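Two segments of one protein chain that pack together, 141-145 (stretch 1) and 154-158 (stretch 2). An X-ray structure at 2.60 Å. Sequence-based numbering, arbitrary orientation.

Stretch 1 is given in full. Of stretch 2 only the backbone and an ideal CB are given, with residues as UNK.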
ATOM      1  N   ALA A 141       5.419  -3.968  -9.791  1.00 58.44           N
ATOM      2  CA  ALA A 141       6.710  -3.308  -9.602  1.00 59.13           C
ATOM      3  C   ALA A 141       7.735  -3.829 -10.595  1.00 60.15           C
ATOM      4  O   ALA A 141       8.717  -3.169 -10.852  1.00 60.59           O
ATOM      5  CB  ALA A 141       7.195  -3.524  -8.192  1.00 58.34           C
ATOM      6  N   ARG A 142       7.489  -5.007 -11.157  1.00 61.40           N
ATOM      7  CA  ARG A 142       8.429  -5.700 -12.031  1.00 62.35           C
ATOM      8  C   ARG A 142       9.732  -6.029 -11.332  1.00 62.04           C
ATOM      9  O   ARG A 142      10.814  -5.853 -11.884  1.00 62.38           O
ATOM     10  CB  ARG A 142       8.671  -4.895 -13.308  1.00 63.19           C
ATOM     11  CG  ARG A 142       7.469  -4.870 -14.180  1.00 66.38           C
ATOM     12  CD  ARG A 142       7.614  -4.006 -15.386  1.00 71.85           C
ATOM     13  NE  ARG A 142       6.367  -4.085 -16.136  1.00 74.89           N
ATOM     14  CZ  ARG A 142       6.013  -3.276 -17.121  1.00 77.92           C
ATOM     15  NH1 ARG A 142       6.818  -2.288 -17.509  1.00 80.10           N
ATOM     16  NH2 ARG A 142       4.840  -3.448 -17.725  1.00 78.79           N
ATOM     17  N   THR A 143       9.613  -6.509 -10.102  1.00 61.69           N
ATOM     18  CA  THR A 143      10.773  -6.900  -9.301  1.00 61.13           C
ATOM     19  C   THR A 143      10.576  -8.330  -8.778  1.00 60.45           C
ATOM     20  O   THR A 143       9.460  -8.831  -8.742  1.00 60.10           O
ATOM     21  CB  THR A 143      10.942  -5.928  -8.128  1.00 61.10           C
ATOM     22  OG1 THR A 143       9.761  -5.970  -7.316  1.00 61.70           O
ATOM     23  CG2 THR A 143      11.109  -4.508  -8.628  1.00 60.62           C
ATOM     24  N   VAL A 144      11.659  -8.974  -8.362  1.00 59.93           N
ATOM     25  CA  VAL A 144      11.575 -10.329  -7.830  1.00 59.46           C
ATOM     26  C   VAL A 144      12.468 -10.460  -6.605  1.00 59.34           C
ATOM     27  O   VAL A 144      13.666 -10.157  -6.639  1.00 59.67           O
ATOM     28  CB  VAL A 144      11.932 -11.410  -8.893  1.00 59.33           C
ATOM     29  CG1 VAL A 144      11.723 -12.817  -8.326  1.00 58.41           C
ATOM     30  CG2 VAL A 144      11.076 -11.244 -10.143  1.00 59.10           C
ATOM     31  N   TYR A 145      11.861 -10.896  -5.508  1.00 59.40           N
ATOM     32  CA  TYR A 145      12.585 -11.166  -4.265  1.00 59.11           C
ATOM     33  C   TYR A 145      12.856 -12.649  -4.252  1.00 58.86           C
ATOM     34  O   TYR A 145      11.991 -13.417  -4.652  1.00 58.09           O
ATOM     35  CB  TYR A 145      11.713 -10.801  -3.060  1.00 59.31           C
ATOM     36  CG  TYR A 145      11.302  -9.347  -2.994  1.00 59.07           C
ATOM     37  CD1 TYR A 145      10.209  -8.866  -3.732  1.00 60.05           C
ATOM     38  CD2 TYR A 145      12.008  -8.453  -2.204  1.00 58.79           C
ATOM     39  CE1 TYR A 145       9.833  -7.512  -3.671  1.00 59.71           C
ATOM     40  CE2 TYR A 145      11.645  -7.139  -2.115  1.00 59.96           C
ATOM     41  CZ  TYR A 145      10.556  -6.654  -2.853  1.00 60.37           C
ATOM     42  OH  TYR A 145      10.245  -5.318  -2.753  1.00 59.65           O
ATOM     43  N   UNK A 154      17.833 -11.850  -1.866  1.00 66.41           N
ATOM     44  CA  UNK A 154      18.100 -10.759  -2.809  1.00 67.20           C
ATOM     45  C   UNK A 154      16.843 -10.223  -3.464  1.00 66.46           C
ATOM     46  O   UNK A 154      15.835 -10.911  -3.541  1.00 66.61           O
ATOM     47  CB  UNK A 154      19.071 -11.230  -3.893  1.00 67.20           C
ATOM     48  N   UNK A 155      16.924  -8.969  -3.897  1.00 66.00           N
ATOM     49  CA  UNK A 155      15.904  -8.302  -4.696  1.00 65.72           C
ATOM     50  C   UNK A 155      16.504  -8.049  -6.071  1.00 66.57           C
ATOM     51  O   UNK A 155      17.646  -7.574  -6.166  1.00 65.83           O
ATOM     52  CB  UNK A 155      15.431  -7.002  -4.042  1.00 65.72           C
ATOM     53  N   UNK A 156      15.756  -8.373  -7.129  1.00 67.58           N
ATOM     54  CA  UNK A 156      16.219  -8.156  -8.497  1.00 68.93           C
ATOM     55  C   UNK A 156      15.292  -7.207  -9.234  1.00 70.65           C
ATOM     56  O   UNK A 156      14.099  -7.448  -9.327  1.00 69.94           O
ATOM     57  CB  UNK A 156      16.320  -9.484  -9.249  1.00 68.93           C
ATOM     58  N   UNK A 157      15.859  -6.127  -9.761  1.00 73.59           N
ATOM     59  CA  UNK A 157      15.111  -5.129 -10.553  1.00 75.84           C
ATOM     60  C   UNK A 157      15.951  -4.676 -11.759  1.00 77.93           C
ATOM     61  O   UNK A 157      16.958  -5.322 -12.103  1.00 77.97           O
ATOM     62  CB  UNK A 157      14.734  -3.925  -9.687  1.00 75.84           C
ATOM     63  N   UNK A 158      15.563  -3.566 -12.389  1.00 80.36           N
ATOM     64  CA  UNK A 158      16.306  -3.039 -13.554  1.00 82.24           C
ATOM     65  C   UNK A 158      17.784  -2.752 -13.235  1.00 82.98           C
ATOM     66  O   UNK A 158      18.654  -2.995 -14.062  1.00 83.23           O
ATOM     67  CB  UNK A 158      15.638  -1.758 -14.057  1.00 82.24           C
TER

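Stretch 2 runs antiparallel to stretch 1, and the two are tied together at a single pair of residues. Val144 N donates to the carbonyl O of position 156 at 3.0 Å, and N of position 156 donates to Val144 O at 2.8 Å. These bonds use backbone atoms alone, so they fix the register without dictating a side chain. Selectivity must come from where each CB points.

At position 154 the backbone is extended, and CA-to-CB points away from stretch 1; no atom of stretch 1 lies within 5.5 Å of the ideal CB. The local contact is made by the main chain, whose O accepts a CA-H...O contact from Tyr145 CA at 3.3 Å. Stretch 1 therefore sets little restriction here, and many polar or bulky side chains would fit. The deposited residue is His154, whose imidazole stays clear of stretch 1, its side chain coming no closer than 6.2 Å.

Position 155 is the most demanding. It forms a non-hydrogen-bonded pair with Tyr145, their CA atoms 4.4 Å apart, and both side chains leave the same face of the sheet. The ideal CB is already 4.1 Å from Tyr145 CD2, so a side chain starting here grows out beside an aromatic ring, with the CB of Thr143 farther along. An apolar residue of moderate size is favoured: Leu, Ile, Val or Met would all be reasonable, and the extended phi and psi also accommodate the beta-branched ones. The residue is Leu155. Its CG lies 3.7 Å from Tyr145 CE2 and 4.2 Å from the ring centroid, an off-centre CH-pi contact approached obliquely. With chi1 in t, the branched end also reaches Thr143: Leu155 CD2 lies 3.8 Å from Thr143 CB. A leucine thus covers both neighbours.

Position 156 pairs with Val144, and their side chains share the other face of the sheet. The ideal CB sits 3.8 Å from Val144 O, but that carbonyl is already engaged by the backbone N of this position. Beside the valine, a beta-branched residue such as Val, Ile or Thr would suit the strand conformation. The residue is Thr156, in the m rotamer: its branched CB favours an extended backbone, while its hydroxyl makes no hydrogen bond to stretch 1.

At position 157 CA-to-CB points sideways, with the ideal CB 3.8 Å from Thr143 CG2. Stretch 1 offers a methyl group near the base of the side chain but no charged partner close by, so small or polar residues would be accommodated. Asp157 is found. Its CB touches Thr143 CG2 at 3.8 Å, whereas its carboxylate leads away and is hydrogen-bonded elsewhere in the structure.

Position 158 lies beyond the strand, its CB also sideways and with nothing of stretch 1 within 5.5 Å. Almost any residue would be tolerated by stretch 1; Glu158 occupies the place and makes no contact with it.

Stretch 2 (154-158) HLTDE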
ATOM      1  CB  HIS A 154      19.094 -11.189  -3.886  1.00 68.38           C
ATOM      2  CG  HIS A 154      20.262 -11.955  -3.352  1.00 71.62           C
ATOM      3  ND1 HIS A 154      21.278 -11.363  -2.637  1.00 74.60           N
ATOM      4  CD2 HIS A 154      20.559 -13.276  -3.407  1.00 75.39           C
ATOM      5  CE1 HIS A 154      22.155 -12.284  -2.276  1.00 75.61           C
ATOM      6  NE2 HIS A 154      21.741 -13.452  -2.732  1.00 76.67           N
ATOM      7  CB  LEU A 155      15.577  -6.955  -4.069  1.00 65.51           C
ATOM      8  CG  LEU A 155      14.330  -6.156  -4.483  1.00 64.75           C
ATOM      9  CD1 LEU A 155      14.473  -4.735  -3.988  1.00 64.85           C
ATOM     10  CD2 LEU A 155      14.092  -6.143  -5.941  1.00 63.48           C
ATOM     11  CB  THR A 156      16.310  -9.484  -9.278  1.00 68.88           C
ATOM     12  OG1 THR A 156      17.183 -10.379  -8.583  1.00 69.38           O
ATOM     13  CG2 THR A 156      16.851  -9.263 -10.669  1.00 67.87           C
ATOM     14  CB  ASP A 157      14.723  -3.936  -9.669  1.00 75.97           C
ATOM     15  CG  ASP A 157      15.934  -3.244  -9.034  1.00 76.99           C
ATOM     16  OD1 ASP A 157      17.026  -3.234  -9.635  1.00 78.24           O
ATOM     17  OD2 ASP A 157      15.786  -2.709  -7.911  1.00 78.24           O
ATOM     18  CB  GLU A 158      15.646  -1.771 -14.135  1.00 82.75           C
ATOM     19  CG  GLU A 158      15.827  -0.485 -13.306  1.00 84.36           C
ATOM     20  CD  GLU A 158      14.654  -0.227 -12.387  1.00 86.79           C
ATOM     21  OE1 GLU A 158      13.682   0.426 -12.859  1.00 87.87           O
ATOM     22  OE2 GLU A 158      14.708  -0.675 -11.206  1.00 87.81           O
TER
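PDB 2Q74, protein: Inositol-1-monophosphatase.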